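Local coordinates for protein glia-derived nexin (Homo sapiens, PDB 4DY0) that inhibits serine proteases such as thrombin, trypsin and urokinase, binds heparin, and promotes neurite extension by blocking thrombin, at residues R143-N148 against A167-G172. Sequence-based numbering, arbitrary orientation.
With SO4 (sulfate ion), chain D.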
loop_
_atom_site.group_PDB
_atom_site.type_symbol
_atom_site.label_atom_id
_atom_site.label_comp_id
_atom_site.label_asym_id
_atom_site.label_seq_id
_atom_site.Cartn_x
_atom_site.Cartn_y
_atom_site.Cartn_z
ATOM N N ARG A 143 -15.118 2.631 -7.233
ATOM C CA ARG A 143 -15.743 1.940 -8.354
ATOM C C ARG A 143 -16.382 0.629 -7.891
ATOM O O ARG A 143 -16.424 -0.352 -8.636
ATOM C CB ARG A 143 -14.715 1.674 -9.458
ATOM N N ASP A 144 -16.873 0.623 -6.655
ATOM C CA ASP A 144 -17.540 -0.544 -6.083
ATOM C C ASP A 144 -16.601 -1.739 -5.923
ATOM O O ASP A 144 -17.051 -2.870 -5.754
ATOM C CB ASP A 144 -18.756 -0.940 -6.928
ATOM C CG ASP A 144 -19.782 0.172 -7.030
ATOM N N MET A 145 -15.296 -1.487 -5.964
ATOM C CA MET A 145 -14.310 -2.563 -5.861
ATOM C C MET A 145 -13.940 -2.896 -4.412
ATOM O O MET A 145 -13.452 -3.991 -4.122
ATOM C CB MET A 145 -13.054 -2.232 -6.673
ATOM C CG MET A 145 -13.268 -2.209 -8.183
ATOM S SD MET A 145 -14.152 -3.658 -8.814
ATOM C CE MET A 145 -12.950 -4.960 -8.556
ATOM N N ILE A 146 -14.177 -1.955 -3.506
ATOM C CA ILE A 146 -13.832 -2.151 -2.101
ATOM C C ILE A 146 -14.982 -1.795 -1.163
ATOM O O ILE A 146 -15.571 -0.714 -1.258
ATOM C CB ILE A 146 -12.578 -1.339 -1.706
ATOM C CG1 ILE A 146 -11.351 -1.851 -2.466
ATOM C CG2 ILE A 146 -12.346 -1.412 -0.203
ATOM C CD1 ILE A 146 -10.129 -0.972 -2.321
ATOM N N ASP A 147 -15.286 -2.713 -0.253
ATOM C CA ASP A 147 -16.320 -2.504 0.752
ATOM C C ASP A 147 -15.895 -3.128 2.084
ATOM O O ASP A 147 -14.787 -3.652 2.208
ATOM C CB ASP A 147 -17.646 -3.105 0.282
ATOM C CG ASP A 147 -18.820 -2.677 1.143
ATOM O OD1 ASP A 147 -18.590 -2.029 2.184
ATOM O OD2 ASP A 147 -19.973 -2.986 0.778
ATOM N N ASN A 148 -16.772 -3.058 3.079
ATOM C CA ASN A 148 -16.539 -3.720 4.359
ATOM C C ASN A 148 -15.218 -3.343 5.035
ATOM O O ASN A 148 -14.361 -4.195 5.249
ATOM C CB ASN A 148 -16.612 -5.243 4.187
ATOM C CG ASN A 148 -17.911 -5.697 3.553
ATOM N N ALA A 167 -8.078 3.878 1.046
ATOM C CA ALA A 167 -8.409 2.704 0.244
ATOM C C ALA A 167 -7.793 2.803 -1.141
ATOM O O ALA A 167 -7.932 3.822 -1.819
ATOM C CB ALA A 167 -9.912 2.543 0.142
ATOM N N VAL A 168 -7.110 1.741 -1.559
ATOM C CA VAL A 168 -6.449 1.722 -2.863
ATOM C C VAL A 168 -6.833 0.481 -3.673
ATOM O O VAL A 168 -6.775 -0.641 -3.166
ATOM C CB VAL A 168 -4.913 1.775 -2.721
ATOM C CG1 VAL A 168 -4.265 1.979 -4.085
ATOM C CG2 VAL A 168 -4.502 2.884 -1.769
ATOM N N TYR A 169 -7.232 0.688 -4.926
ATOM C CA TYR A 169 -7.557 -0.423 -5.821
ATOM C C TYR A 169 -6.805 -0.290 -7.131
ATOM O O TYR A 169 -6.576 0.819 -7.606
ATOM C CB TYR A 169 -9.061 -0.508 -6.109
ATOM C CG TYR A 169 -9.378 -1.519 -7.190
ATOM C CD1 TYR A 169 -9.557 -2.862 -6.880
ATOM C CD2 TYR A 169 -9.462 -1.139 -8.525
ATOM C CE1 TYR A 169 -9.827 -3.796 -7.865
ATOM C CE2 TYR A 169 -9.734 -2.067 -9.521
ATOM C CZ TYR A 169 -9.915 -3.394 -9.183
ATOM O OH TYR A 169 -10.183 -4.325 -10.160
ATOM N N PHE A 170 -6.434 -1.423 -7.722
ATOM C CA PHE A 170 -5.713 -1.408 -8.986
ATOM C C PHE A 170 -5.828 -2.745 -9.723
ATOM O O PHE A 170 -5.938 -3.809 -9.102
ATOM C CB PHE A 170 -4.244 -1.040 -8.742
ATOM C CG PHE A 170 -3.393 -1.051 -9.982
ATOM C CD1 PHE A 170 -3.394 0.028 -10.851
ATOM C CD2 PHE A 170 -2.581 -2.135 -10.273
ATOM C CE1 PHE A 170 -2.609 0.022 -11.996
ATOM C CE2 PHE A 170 -1.792 -2.149 -11.416
ATOM C CZ PHE A 170 -1.806 -1.068 -12.277
ATOM N N LYS A 171 -5.828 -2.678 -11.050
ATOM C CA LYS A 171 -5.747 -3.878 -11.878
ATOM C C LYS A 171 -4.847 -3.635 -13.084
ATOM O O LYS A 171 -3.838 -4.317 -13.263
ATOM C CB LYS A 171 -7.128 -4.347 -12.330
ATOM C CG LYS A 171 -7.076 -5.647 -13.112
ATOM C CD LYS A 171 -8.400 -5.980 -13.771
ATOM C CE LYS A 171 -8.289 -7.278 -14.553
ATOM N NZ LYS A 171 -9.598 -7.712 -15.105
ATOM N N GLY A 172 -5.212 -2.656 -13.906
ATOM C CA GLY A 172 -4.387 -2.270 -15.051
ATOM C C GLY A 172 -4.326 -3.320 -16.144
ATOM O O GLY A 172 -5.001 -4.344 -16.072
HETATM S S SO4 D . -14.299 -6.167 -0.308
HETATM O O1 SO4 D . -14.522 -7.408 -1.084
HETATM O O2 SO4 D . -12.968 -6.224 0.336
HETATM O O3 SO4 D . -14.355 -5.003 -1.220
HETATM O O4 SO4 D . -15.343 -6.043 0.737
#
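Met145 lies across one face of the Tyr169 ring. Met145 CG stands 3.6 Å from the centroid of the Tyr169 ring and 8° off the ring normal, a CH-pi contact almost directly over the centre. CB of Met145 sits over the same face, nearest Tyr169 CD1 at 3.6 Å. The side chain bends at chi2 and chi3, so that Met145 SD lies obliquely above the Tyr169 ring, a Met-aromatic contact 4.7 Å from the centroid, and Met145 CE comes down at the phenol end, 3.3 Å from Tyr169 OH. With CG anti to the backbone N (chi1 171°), the Tyr169 ring stands beside Met145. An alanine in place of Tyr169 would probably leave the Met145 side chain without the surface it lies on, free to turn. At the root of the ring, Ile146 reaches in with its CD1 branch, 4.0 Å from Tyr169 CB and 3.5 Å from Val168 O; Ala167 CB is a looser neighbour of the same methyl. On the loop's backbone a sulfate, probably from the crystallisation liquor, accepts a hydrogen bond from Asp147 N to its O3 (2.7 Å). The contact belongs to the serpin connection from helix F (127-141) to the third strand of the central sheet A (162-170), which lies across that sheet. Val138 of the helix touches both Ile146 and Ala167. Strand 319-328, the parallel neighbour of 162-170 in this native state, supplies Lys325, whose NZ hydrogen-bonds Met145 O, and Lys323, whose NZ bonds Asp147 O, while strand 90-97 pairs antiparallel with 162-170.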